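Local structure of bacteriorhodopsin (6EYU) at residues I46-F49 and F50-V53; W73-D76 and W77-S80; G125-T128 and P129-G133; P209-C212 and K213-G217. The protein is a retinal protein of the bacteriorhodopsin family that pumps protons inward across the membrane, probably driven by light. All coordinates share one frame; numbering follows the deposited sequence.

Interaction 1: residues I46-F49 and F50-V53. With MUN ([(2~{S})-2,3-bis(oxidanyl)propyl] (~{E})-undec-2-enoate), chain O.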
loop_
_atom_site.group_PDB
_atom_site.type_symbol
_atom_site.label_atom_id
_atom_site.label_comp_id
_atom_site.label_asym_id
_atom_site.label_seq_id
_atom_site.Cartn_x
_atom_site.Cartn_y
_atom_site.Cartn_z
ATOM N N ILE A 46 4.414 -6.901 17.296
ATOM C CA ILE A 46 4.225 -7.067 15.858
ATOM C C ILE A 46 4.799 -5.868 15.113
ATOM O O ILE A 46 5.625 -6.019 14.214
ATOM C CB ILE A 46 2.736 -7.199 15.492
ATOM C CG1 ILE A 46 2.078 -8.314 16.309
ATOM C CG2 ILE A 46 2.581 -7.474 14.004
ATOM C CD1 ILE A 46 2.808 -9.637 16.234
ATOM N N ILE A 47 4.367 -4.677 15.512
ATOM C CA ILE A 47 4.637 -3.467 14.747
ATOM C C ILE A 47 6.129 -3.151 14.751
ATOM O O ILE A 47 6.707 -2.830 13.712
ATOM C CB ILE A 47 3.868 -2.264 15.321
ATOM C CG1 ILE A 47 2.382 -2.375 14.974
ATOM C CG2 ILE A 47 4.441 -0.961 14.785
ATOM C CD1 ILE A 47 1.473 -1.651 15.943
ATOM N N HIS A 48 6.766 -3.339 15.901
ATOM C CA HIS A 48 8.193 -3.071 16.034
ATOM C C HIS A 48 9.016 -4.143 15.326
ATOM O O HIS A 48 10.053 -3.848 14.731
ATOM C CB HIS A 48 8.590 -3.002 17.510
ATOM C CG HIS A 48 8.122 -1.759 18.202
ATOM N ND1 HIS A 48 8.589 -0.504 17.876
ATOM C CD2 HIS A 48 7.206 -1.576 19.183
ATOM C CE1 HIS A 48 8.023 0.392 18.664
ATOM N NE2 HIS A 48 7.173 -0.232 19.460
ATOM N N PHE A 49 8.517 -5.375 15.339
ATOM C CA PHE A 49 9.108 -6.442 14.539
ATOM C C PHE A 49 9.243 -6.004 13.086
ATOM O O PHE A 49 10.326 -6.079 12.503
ATOM C CB PHE A 49 8.255 -7.711 14.622
ATOM C CG PHE A 49 8.658 -8.778 13.643
ATOM C CD1 PHE A 49 9.738 -9.605 13.906
ATOM C CD2 PHE A 49 7.934 -8.979 12.480
ATOM C CE1 PHE A 49 10.107 -10.593 13.013
ATOM C CE2 PHE A 49 8.292 -9.973 11.587
ATOM C CZ PHE A 49 9.385 -10.774 11.850
ATOM N N PHE A 50 8.151 -5.500 12.520
ATOM C CA PHE A 50 8.105 -5.191 11.096
ATOM C C PHE A 50 8.959 -3.969 10.778
ATOM O O PHE A 50 9.550 -3.878 9.702
ATOM C CB PHE A 50 6.663 -4.947 10.650
ATOM C CG PHE A 50 5.948 -6.193 10.213
ATOM C CD1 PHE A 50 6.457 -6.970 9.184
ATOM C CD2 PHE A 50 4.858 -6.664 10.924
ATOM C CE1 PHE A 50 5.855 -8.164 8.837
ATOM C CE2 PHE A 50 4.248 -7.855 10.578
ATOM C CZ PHE A 50 4.747 -8.607 9.533
ATOM N N ILE A 51 9.030 -3.035 11.721
ATOM C CA ILE A 51 9.830 -1.830 11.538
ATOM C C ILE A 51 11.282 -2.191 11.240
ATOM O O ILE A 51 11.849 -1.737 10.245
ATOM C CB ILE A 51 9.788 -0.927 12.785
ATOM C CG1 ILE A 51 8.472 -0.148 12.831
ATOM C CG2 ILE A 51 10.966 0.035 12.778
ATOM C CD1 ILE A 51 8.137 0.401 14.200
ATOM N N VAL A 52 11.873 -3.024 12.091
ATOM C CA VAL A 52 13.301 -3.310 12.004
ATOM C C VAL A 52 13.594 -4.313 10.894
ATOM O O VAL A 52 14.619 -4.222 10.219
ATOM C CB VAL A 52 13.852 -3.864 13.332
ATOM C CG1 VAL A 52 13.910 -2.766 14.383
ATOM C CG2 VAL A 52 13.011 -5.037 13.814
ATOM N N VAL A 53 12.704 -5.285 10.726
ATOM C CA VAL A 53 12.894 -6.327 9.725
ATOM C C VAL A 53 12.780 -5.749 8.319
ATOM O O VAL A 53 13.635 -5.995 7.467
ATOM C CB VAL A 53 11.859 -7.455 9.881
ATOM C CG1 VAL A 53 11.775 -8.277 8.605
ATOM C CG2 VAL A 53 12.213 -8.336 11.070
HETATM C CAR MUN O . 4.130 -3.656 5.065
HETATM C CAQ MUN O . 4.816 -4.740 5.896
HETATM C CAP MUN O . 4.056 -4.920 7.210
HETATM C CAO MUN O . 3.588 -3.553 7.708
HETATM C CAN MUN O . 2.308 -3.730 8.523
HETATM C CAM MUN O . 2.284 -5.137 9.118
HETATM C CAK MUN O . 1.985 -5.036 10.612
HETATM C CAH MUN O . 0.831 -4.055 10.813
HETATM C CAF MUN O . -0.094 -4.572 11.916
HETATM C CAC MUN O . -0.524 -3.515 12.935
HETATM C CAA MUN O . -1.405 -4.024 14.076
HETATM O OAD MUN O . -1.445 -5.220 14.364
HETATM O OAB MUN O . -2.107 -3.060 14.730
HETATM C CAE MUN O . -3.493 -3.194 14.414
HETATM C CAG MUN O . -4.283 -3.443 15.700
HETATM O OAJ MUN O . -4.383 -2.224 16.441
HETATM C CAI MUN O . -5.684 -3.943 15.346
HETATM O OAL MUN O . -6.517 -3.884 16.507
#
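F49 and F50 meet edge to face: the F49 rim, through CE2, is turned toward one face of the F50 ring, with the centroids 5.2 Å apart and the planes at 75°. This T-shaped pair depends on F49 having CG anti to its backbone N (chi1 170°), which swings the ring past the F50 backbone. The opposite F50 face is covered by the chain of a bound monoacylglycerol, whose CAM sits over the ring and whose CAK comes within 3.3 Å of F50 CD2. I46 runs alongside F50, pointing the same way, and its CG2 lies 3.8 Å from F50 CE2. One turn further along the helix, V53 CG2 stands over a face of the F49 ring in a CH-pi contact, 3.9 Å from the centroid. All this packing clothes a single alpha-helix, 42-63, of the seven-helix rhodopsin bundle, and F50 N donates to I46 O at 3.1 Å as the i to i+4 pattern demands. The outer side chains also meet the second subunit, where F49 packs on L136 and F50 on G109 of that neighbouring chain. On another side of the helix, I51 CD1 lies 3.8 Å from H48 ND1, while H48 NE2 is hydrogen-bonded to D220 of helix 198-230.

Interaction 2: residues W73-D76 and W77-S80. With RET (retinal), chain D; MUN ([(2~{S})-2,3-bis(oxidanyl)propyl] (~{E})-undec-2-enoate), chain B.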
loop_
_atom_site.group_PDB
_atom_site.type_symbol
_atom_site.label_atom_id
_atom_site.label_comp_id
_atom_site.label_asym_id
_atom_site.label_seq_id
_atom_site.Cartn_x
_atom_site.Cartn_y
_atom_site.Cartn_z
ATOM N N TRP A 73 16.621 3.987 0.975
ATOM C CA TRP A 73 16.185 4.738 2.147
ATOM C C TRP A 73 14.694 5.046 2.060
ATOM O O TRP A 73 13.971 4.947 3.051
ATOM C CB TRP A 73 16.975 6.042 2.275
ATOM C CG TRP A 73 18.414 5.839 2.639
ATOM C CD1 TRP A 73 18.907 5.010 3.605
ATOM C CD2 TRP A 73 19.538 6.560 2.121
ATOM N NE1 TRP A 73 20.275 5.116 3.665
ATOM C CE2 TRP A 73 20.689 6.048 2.751
ATOM C CE3 TRP A 73 19.684 7.567 1.162
ATOM C CZ2 TRP A 73 21.969 6.514 2.458
ATOM C CZ3 TRP A 73 20.956 8.019 0.863
ATOM C CH2 TRP A 73 22.082 7.491 1.508
ATOM N N TYR A 74 14.239 5.416 0.867
ATOM C CA TYR A 74 12.836 5.754 0.655
ATOM C C TYR A 74 11.964 4.506 0.736
ATOM O O TYR A 74 10.905 4.517 1.364
ATOM C CB TYR A 74 12.650 6.428 -0.706
ATOM C CG TYR A 74 13.533 7.638 -0.911
ATOM C CD1 TYR A 74 13.464 8.723 -0.048
ATOM C CD2 TYR A 74 14.524 7.640 -1.884
ATOM C CE1 TYR A 74 14.311 9.805 -0.190
ATOM C CE2 TYR A 74 15.375 8.718 -2.035
ATOM C CZ TYR A 74 15.262 9.798 -1.188
ATOM O OH TYR A 74 16.105 10.876 -1.338
ATOM N N MET A 75 12.415 3.431 0.099
ATOM C CA MET A 75 11.718 2.152 0.170
ATOM C C MET A 75 11.596 1.695 1.621
ATOM O O MET A 75 10.616 1.054 1.999
ATOM C CB MET A 75 12.466 1.094 -0.644
ATOM C CG MET A 75 12.604 1.434 -2.119
ATOM S SD MET A 75 11.039 1.915 -2.874
ATOM C CE MET A 75 10.257 0.317 -3.077
ATOM N N ASP A 76 12.580 2.061 2.435
ATOM C CA ASP A 76 12.580 1.702 3.848
ATOM C C ASP A 76 11.603 2.577 4.627
ATOM O O ASP A 76 10.631 2.083 5.199
ATOM C CB ASP A 76 13.985 1.850 4.433
ATOM C CG ASP A 76 14.048 1.479 5.901
ATOM O OD1 ASP A 76 12.977 1.338 6.527
ATOM O OD2 ASP A 76 15.169 1.317 6.428
ATOM N N TRP A 77 11.916 3.866 4.713
ATOM C CA TRP A 77 11.132 4.793 5.523
ATOM C C TRP A 77 9.695 4.839 5.027
ATOM O O TRP A 77 8.772 5.128 5.791
ATOM C CB TRP A 77 11.747 6.191 5.464
ATOM C CG TRP A 77 13.222 6.194 5.700
ATOM C CD1 TRP A 77 13.956 5.205 6.287
ATOM C CD2 TRP A 77 14.162 7.178 5.254
ATOM N NE1 TRP A 77 15.287 5.545 6.296
ATOM C CE2 TRP A 77 15.440 6.753 5.668
ATOM C CE3 TRP A 77 14.045 8.391 4.567
ATOM C CZ2 TRP A 77 16.586 7.511 5.447
ATOM C CZ3 TRP A 77 15.187 9.136 4.338
ATOM C CH2 TRP A 77 16.442 8.690 4.770
ATOM N N MET A 78 9.498 4.376 3.799
ATOM C CA MET A 78 8.201 4.451 3.146
ATOM C C MET A 78 7.158 3.645 3.913
ATOM O O MET A 78 5.981 4.004 3.935
ATOM C CB MET A 78 8.311 3.930 1.714
ATOM C CG MET A 78 6.982 3.575 1.070
ATOM S SD MET A 78 7.185 3.172 -0.675
ATOM C CE MET A 78 8.826 3.827 -0.967
ATOM N N VAL A 79 7.599 2.583 4.583
ATOM C CA VAL A 79 6.693 1.790 5.407
ATOM C C VAL A 79 7.163 1.670 6.855
ATOM O O VAL A 79 6.344 1.531 7.765
ATOM C CB VAL A 79 6.472 0.379 4.824
ATOM C CG1 VAL A 79 7.302 0.180 3.565
ATOM C CG2 VAL A 79 6.790 -0.686 5.862
ATOM N N SER A 80 8.466 1.809 7.081
ATOM C CA SER A 80 9.012 1.712 8.432
ATOM C C SER A 80 8.493 2.841 9.318
ATOM O O SER A 80 8.150 2.620 10.480
ATOM C CB SER A 80 10.542 1.733 8.400
ATOM O OG SER A 80 11.027 3.008 8.018
HETATM C C1 RET D . 13.030 13.079 3.726
HETATM C C2 RET D . 12.721 13.731 2.375
HETATM C C3 RET D . 12.854 15.252 2.440
HETATM C C4 RET D . 11.797 15.833 3.373
HETATM C C5 RET D . 11.711 15.021 4.666
HETATM C C6 RET D . 12.271 13.794 4.853
HETATM C C7 RET D . 12.149 13.148 6.146
HETATM C C8 RET D . 12.655 11.901 6.355
HETATM C C9 RET D . 12.423 11.246 7.618
HETATM C C10 RET D . 12.963 9.991 7.882
HETATM C C11 RET D . 12.861 9.301 9.110
HETATM C C12 RET D . 13.436 8.038 9.007
HETATM C C13 RET D . 13.402 7.033 9.998
HETATM C C14 RET D . 14.008 5.791 9.763
HETATM C C15 RET D . 13.961 4.680 10.599
HETATM C C16 RET D . 12.576 11.619 3.711
HETATM C C17 RET D . 14.528 13.162 4.024
HETATM C C18 RET D . 10.961 15.648 5.843
HETATM C C19 RET D . 11.610 11.960 8.699
HETATM C C20 RET D . 12.725 7.309 11.342
HETATM C CAR MUN B . 10.084 -2.478 -2.266
HETATM C CAQ MUN B . 9.200 -2.436 -3.514
HETATM C CAP MUN B . 7.772 -2.062 -3.116
HETATM C CAO MUN B . 6.913 -1.928 -4.375
HETATM C CAN MUN B . 7.783 -1.434 -5.533
HETATM C CAM MUN B . 7.652 -2.396 -6.717
HETATM C CAK MUN B . 8.746 -2.095 -7.744
HETATM C CAH MUN B . 8.137 -2.058 -9.149
HETATM C CAF MUN B . 8.323 -3.417 -9.829
HETATM C CAC MUN B . 9.587 -3.568 -10.682
HETATM C CAA MUN B . 10.066 -2.298 -11.392
HETATM O OAD MUN B . 9.797 -1.185 -10.945
HETATM O OAB MUN B . 10.902 -2.512 -12.445
HETATM C CAE MUN B . 11.899 -1.486 -12.499
HETATM C CAG MUN B . 13.093 -1.977 -13.322
HETATM O OAJ MUN B . 13.606 -3.181 -12.748
HETATM C CAI MUN B . 12.646 -2.249 -14.761
HETATM O OAL MUN B . 13.668 -2.975 -15.449
HETATM O O HOH W 1 16.619 3.309 7.907
#
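W77 lies flat between its own helix and the retinal: W73 covers one face of the indole with its carbonyl O and CB, and the polyene runs over the opposite face. The CB of W73 makes a CH-pi contact, 3.7 Å from the centroid of the six-membered ring of W77, whereas the two indoles, although nearly parallel, are slid apart and barely overlap. On the chromophore side W77 CD1 approaches retinal C14 to 3.5 Å. In the plane of the indole, at its edge, NE1 donates to a water at 3.1 Å, and this water donates in turn to D76 OD2 at 2.9 Å. The site is the retinal pocket of a microbial rhodopsin, with helix 72-93 forming one wall. Replacing W77 by an alanine is likely to uncover that side of the polyene and leave the water without its indole donor. Further out, D76 O accepts three hydrogen bonds, from V79 N, S80 N and S80 OG; the S80 N bond, 2.9 Å long, lies in the carbonyl plane. D76 OD2 has a second-shell partner in S55 OG of helix 42-63. On another flank of the helix, M75 and M78 lie side by side, SD of M75 3.5 Å from CE of M78, and M78 packs on F112 of helix 101-124.

Interaction 3: residues G125-T128 and P129-G133. With RET (retinal), chain D.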
loop_
_atom_site.group_PDB
_atom_site.type_symbol
_atom_site.label_atom_id
_atom_site.label_comp_id
_atom_site.label_asym_id
_atom_site.label_seq_id
_atom_site.Cartn_x
_atom_site.Cartn_y
_atom_site.Cartn_z
ATOM N N GLY A 125 15.665 15.692 -9.306
ATOM C CA GLY A 125 16.769 16.621 -9.101
ATOM C C GLY A 125 16.283 18.007 -8.727
ATOM O O GLY A 125 16.899 19.011 -9.085
ATOM N N SER A 126 15.178 18.059 -7.991
ATOM C CA SER A 126 14.557 19.327 -7.624
ATOM C C SER A 126 14.251 19.357 -6.131
ATOM O O SER A 126 13.821 18.358 -5.557
ATOM C CB SER A 126 13.266 19.533 -8.421
ATOM O OG SER A 126 12.656 20.769 -8.091
ATOM N N ILE A 127 14.432 20.522 -5.515
ATOM C CA ILE A 127 14.307 20.645 -4.068
ATOM C C ILE A 127 12.870 20.962 -3.666
ATOM O O ILE A 127 12.551 21.027 -2.479
ATOM C CB ILE A 127 15.228 21.748 -3.514
ATOM C CG1 ILE A 127 15.440 21.556 -2.010
ATOM C CG2 ILE A 127 14.634 23.122 -3.787
ATOM C CD1 ILE A 127 16.260 20.334 -1.661
ATOM N N THR A 128 12.015 21.197 -4.656
ATOM C CA THR A 128 10.663 21.672 -4.391
ATOM C C THR A 128 9.919 20.706 -3.473
ATOM O O THR A 128 9.428 21.105 -2.417
ATOM C CB THR A 128 9.857 21.852 -5.690
ATOM O OG1 THR A 128 10.399 22.941 -6.447
ATOM C CG2 THR A 128 8.394 22.134 -5.376
ATOM N N PRO A 129 9.853 19.423 -3.861
ATOM C CA PRO A 129 9.089 18.446 -3.088
ATOM C C PRO A 129 9.617 18.299 -1.665
ATOM O O PRO A 129 8.832 18.194 -0.722
ATOM C CB PRO A 129 9.282 17.138 -3.869
ATOM C CG PRO A 129 9.754 17.545 -5.225
ATOM C CD PRO A 129 10.531 18.808 -5.014
ATOM N N TYR A 130 10.934 18.389 -1.508
ATOM C CA TYR A 130 11.549 18.385 -0.185
ATOM C C TYR A 130 10.844 19.377 0.736
ATOM O O TYR A 130 10.624 19.094 1.913
ATOM C CB TYR A 130 13.036 18.733 -0.287
ATOM C CG TYR A 130 13.707 18.962 1.050
ATOM C CD1 TYR A 130 13.835 20.244 1.570
ATOM C CD2 TYR A 130 14.358 17.925 1.706
ATOM C CE1 TYR A 130 14.522 20.474 2.747
ATOM C CE2 TYR A 130 15.047 18.144 2.884
ATOM C CZ TYR A 130 15.122 19.419 3.403
ATOM O OH TYR A 130 15.795 19.641 4.582
ATOM N N TYR A 131 10.412 20.499 0.169
ATOM C CA TYR A 131 9.858 21.590 0.963
ATOM C C TYR A 131 8.454 21.246 1.447
ATOM O O TYR A 131 8.106 21.504 2.600
ATOM C CB TYR A 131 9.825 22.881 0.144
ATOM C CG TYR A 131 11.160 23.588 0.072
ATOM C CD1 TYR A 131 12.004 23.624 1.174
ATOM C CD2 TYR A 131 11.639 24.082 -1.134
ATOM C CE1 TYR A 131 13.267 24.177 1.090
ATOM C CE2 TYR A 131 12.897 24.646 -1.226
ATOM C CZ TYR A 131 13.705 24.694 -0.111
ATOM O OH TYR A 131 14.952 25.271 -0.193
ATOM N N VAL A 132 7.680 20.593 0.587
ATOM C CA VAL A 132 6.401 20.023 0.990
ATOM C C VAL A 132 6.589 19.034 2.135
ATOM O O VAL A 132 5.891 19.099 3.146
ATOM C CB VAL A 132 5.717 19.300 -0.184
ATOM C CG1 VAL A 132 4.567 18.441 0.319
ATOM C CG2 VAL A 132 5.227 20.308 -1.213
ATOM N N GLY A 133 7.577 18.156 1.995
ATOM C CA GLY A 133 7.910 17.203 3.047
ATOM C C GLY A 133 8.090 17.880 4.392
ATOM O O GLY A 133 7.470 17.490 5.381
HETATM C C1 RET D . 13.030 13.079 3.726
HETATM C C2 RET D . 12.721 13.731 2.375
HETATM C C3 RET D . 12.854 15.252 2.440
HETATM C C4 RET D . 11.797 15.833 3.373
HETATM C C5 RET D . 11.711 15.021 4.666
HETATM C C6 RET D . 12.271 13.794 4.853
HETATM C C7 RET D . 12.149 13.148 6.146
HETATM C C8 RET D . 12.655 11.901 6.355
HETATM C C9 RET D . 12.423 11.246 7.618
HETATM C C10 RET D . 12.963 9.991 7.882
HETATM C C11 RET D . 12.861 9.301 9.110
HETATM C C12 RET D . 13.436 8.038 9.007
HETATM C C13 RET D . 13.402 7.033 9.998
HETATM C C14 RET D . 14.008 5.791 9.763
HETATM C C15 RET D . 13.961 4.680 10.599
HETATM C C16 RET D . 12.576 11.619 3.711
HETATM C C17 RET D . 14.528 13.162 4.024
HETATM C C18 RET D . 10.961 15.648 5.843
HETATM C C19 RET D . 11.610 11.960 8.699
HETATM C C20 RET D . 12.725 7.309 11.342
#
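I127 packs against Y130 and Y131 where the chain turns from a loop into helix 128-145, just after a Schellman motif has ended helix 101-124. G125, with phi 59°, is the C-prime residue of that motif. Backbone bonding is irregular where the new helix starts: Y131 N donates to T128 O at 2.8 Å from well above the carbonyl plane, and only weakly to I127 O. On the outer side two partly exposed residues meet, the CG2 of I127 reaching Y131 CE2 at 3.4 Å. This branch sits between the backbone N and the carbonyl carbon, because CG1 takes the place anti to N (chi1 -161°), and CG1 can then carry CD1 to Y130 CB at 3.9 Å. Y131 and T128 also touch bound monoacylglycerol, so this flank faces lipid, and S126 OG has a weak hydrogen bond to N64 of the third subunit. A glycine in place of Y131 would probably leave I127 CG2 without its aromatic neighbour and open a gap on the lipid side.

The inner side is tighter. P129 is buried against T117, L120 and Q124 of helix 101-124. Y130, also buried, extends beside W181 and Y182 of helix 157-183, its OH bonded to P178 O. At G133 the retinal ring comes so near that a CB would fall 2.8 Å from retinal C4. The neighbouring retinal atom C3 lies 3.2 Å from Y130 CD2.

Interaction 4: residues P209-C212 and K213-G217. With RET (retinal), chain D.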
loop_
_atom_site.group_PDB
_atom_site.type_symbol
_atom_site.label_atom_id
_atom_site.label_comp_id
_atom_site.label_asym_id
_atom_site.label_seq_id
_atom_site.Cartn_x
_atom_site.Cartn_y
_atom_site.Cartn_z
ATOM N N PRO A 209 18.793 5.755 12.376
ATOM C CA PRO A 209 17.725 4.762 12.347
ATOM C C PRO A 209 17.852 3.705 13.440
ATOM O O PRO A 209 16.843 3.181 13.910
ATOM C CB PRO A 209 17.881 4.127 10.965
ATOM C CG PRO A 209 18.442 5.219 10.124
ATOM C CD PRO A 209 19.336 6.018 11.031
ATOM N N PHE A 210 19.081 3.407 13.850
ATOM C CA PHE A 210 19.304 2.514 14.981
ATOM C C PHE A 210 18.535 3.005 16.202
ATOM O O PHE A 210 17.900 2.217 16.905
ATOM C CB PHE A 210 20.795 2.419 15.310
ATOM C CG PHE A 210 21.104 1.488 16.449
ATOM C CD1 PHE A 210 21.028 0.115 16.276
ATOM C CD2 PHE A 210 21.330 1.984 17.722
ATOM C CE1 PHE A 210 21.225 -0.744 17.340
ATOM C CE2 PHE A 210 21.549 1.130 18.786
ATOM C CZ PHE A 210 21.496 -0.237 18.595
ATOM N N PHE A 211 18.517 4.321 16.394
ATOM C CA PHE A 211 17.898 4.907 17.576
ATOM C C PHE A 211 16.387 5.039 17.402
ATOM O O PHE A 211 15.644 5.065 18.385
ATOM C CB PHE A 211 18.516 6.273 17.881
ATOM C CG PHE A 211 19.814 6.195 18.633
ATOM C CD1 PHE A 211 19.821 6.005 20.006
ATOM C CD2 PHE A 211 21.019 6.140 17.951
ATOM C CE1 PHE A 211 21.007 5.819 20.690
ATOM C CE2 PHE A 211 22.211 5.975 18.632
ATOM C CZ PHE A 211 22.205 5.811 20.002
ATOM N N CYS A 212 15.927 5.018 16.155
ATOM C CA CYS A 212 14.517 5.266 15.858
ATOM C C CYS A 212 13.745 3.962 15.658
ATOM O O CYS A 212 12.518 3.966 15.568
ATOM C CB CYS A 212 14.380 6.144 14.613
ATOM S SG CYS A 212 15.124 7.783 14.776
ATOM N N LYS A 213 14.475 2.858 15.537
ATOM C CA LYS A 213 13.872 1.549 15.306
ATOM C C LYS A 213 14.295 0.566 16.404
ATOM O O LYS A 213 13.495 0.209 17.269
ATOM C CB LYS A 213 14.280 1.023 13.928
ATOM C CG LYS A 213 13.716 1.924 12.826
ATOM C CD LYS A 213 14.102 1.421 11.434
ATOM C CE LYS A 213 13.499 2.317 10.348
ATOM N NZ LYS A 213 14.351 3.499 10.153
ATOM N N GLN A 214 15.553 0.138 16.366
ATOM C CA GLN A 214 16.044 -0.873 17.298
ATOM C C GLN A 214 15.840 -0.421 18.741
ATOM O O GLN A 214 15.160 -1.088 19.520
ATOM C CB GLN A 214 17.527 -1.158 17.047
ATOM C CG GLN A 214 17.784 -2.257 16.029
ATOM C CD GLN A 214 18.225 -1.714 14.683
ATOM O OE1 GLN A 214 19.212 -2.174 14.109
ATOM N NE2 GLN A 214 17.476 -0.751 14.160
ATOM N N VAL A 215 16.384 0.746 19.071
ATOM C CA VAL A 215 16.285 1.285 20.423
ATOM C C VAL A 215 14.836 1.614 20.767
ATOM O O VAL A 215 14.385 1.381 21.888
ATOM C CB VAL A 215 17.133 2.561 20.577
ATOM C CG1 VAL A 215 16.904 3.190 21.943
ATOM C CG2 VAL A 215 18.606 2.246 20.367
ATOM N N TYR A 216 14.106 2.139 19.788
ATOM C CA TYR A 216 12.792 2.722 20.036
ATOM C C TYR A 216 11.783 1.638 20.398
ATOM O O TYR A 216 10.942 1.827 21.276
ATOM C CB TYR A 216 12.314 3.487 18.800
ATOM C CG TYR A 216 10.828 3.771 18.787
ATOM C CD1 TYR A 216 10.275 4.690 19.670
ATOM C CD2 TYR A 216 10.023 3.285 17.764
ATOM C CE1 TYR A 216 8.941 5.043 19.593
ATOM C CE2 TYR A 216 8.689 3.634 17.676
ATOM C CZ TYR A 216 8.152 4.509 18.595
ATOM O OH TYR A 216 6.820 4.845 18.524
ATOM N N GLY A 217 11.910 0.481 19.755
ATOM C CA GLY A 217 11.013 -0.639 20.008
ATOM C C GLY A 217 11.059 -1.091 21.455
ATOM O O GLY A 217 10.021 -1.328 22.073
HETATM C C1 RET D . 13.030 13.079 3.726
HETATM C C2 RET D . 12.721 13.731 2.375
HETATM C C3 RET D . 12.854 15.252 2.440
HETATM C C4 RET D . 11.797 15.833 3.373
HETATM C C5 RET D . 11.711 15.021 4.666
HETATM C C6 RET D . 12.271 13.794 4.853
HETATM C C7 RET D . 12.149 13.148 6.146
HETATM C C8 RET D . 12.655 11.901 6.355
HETATM C C9 RET D . 12.423 11.246 7.618
HETATM C C10 RET D . 12.963 9.991 7.882
HETATM C C11 RET D . 12.861 9.301 9.110
HETATM C C12 RET D . 13.436 8.038 9.007
HETATM C C13 RET D . 13.402 7.033 9.998
HETATM C C14 RET D . 14.008 5.791 9.763
HETATM C C15 RET D . 13.961 4.680 10.599
HETATM C C16 RET D . 12.576 11.619 3.711
HETATM C C17 RET D . 14.528 13.162 4.024
HETATM C C18 RET D . 10.961 15.648 5.843
HETATM C C19 RET D . 11.610 11.960 8.699
HETATM C C20 RET D . 12.725 7.309 11.342
#
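P209 O is gripped by two successive amides, C212 N at 3.0 Å and, through a bent, weak bond, K213 N at 2.9 Å. One residue on, F210 O takes V215 N at 3.0 Å in an almost straight bond, with 176° at the hydrogen. Its i to i+5 spacing is direct evidence of a widened, pi-type turn, and the helix is also kinked at P209, whose N makes no bond to the turn before. F210 and V215 pack across this turn nearly at a right angle, V215 CG2 lying 3.5 Å from F210 CE2. The same methyl also approaches F211 CD1, so V215 serves both rings, while F210 itself touches bound lipid and eicosane. K213 leaves the inner side of the helix. Its chain is extended through chi2 and chi3 and bends only at chi4 (82°), which turns NZ onto the retinal. The K213 NZ to retinal C15 distance of 1.3 Å is a covalent bond. P209 CB lies 4.0 Å from retinal C15, and C212 CB is 3.8 Å from retinal C20, so the turn before the lysine also lines the chromophore. Y216 directs its OH to I84 O of helix 72-93. A retinal-bearing lysine directly after a pi-type turn in the last transmembrane helix is characteristic of the Schiff-base site of microbial rhodopsins.

From the N terminus, interaction 1 lies on helix 42-63, interaction 2 on helix 72-93, interaction 3 at the start of helix 128-145 and interaction 4 on helix 198-230. All are local and follow in series, none nesting or crossing; each covers about two helical turns, except that in interaction 3 the loop G125-I127 replaces part of this. Three converge in space: I51 CG2 lies 3.3 Å from K213 CG, I51 CG1 is 3.6 Å from S80 O, and S80 OG is 3.5 Å from K213 CE. Interaction 3 touches none of the others, its nearest atoms lying about 8 Å from interaction 2 and about 15 Å from interaction 4, yet the retinal, touched by all three, spans the distance.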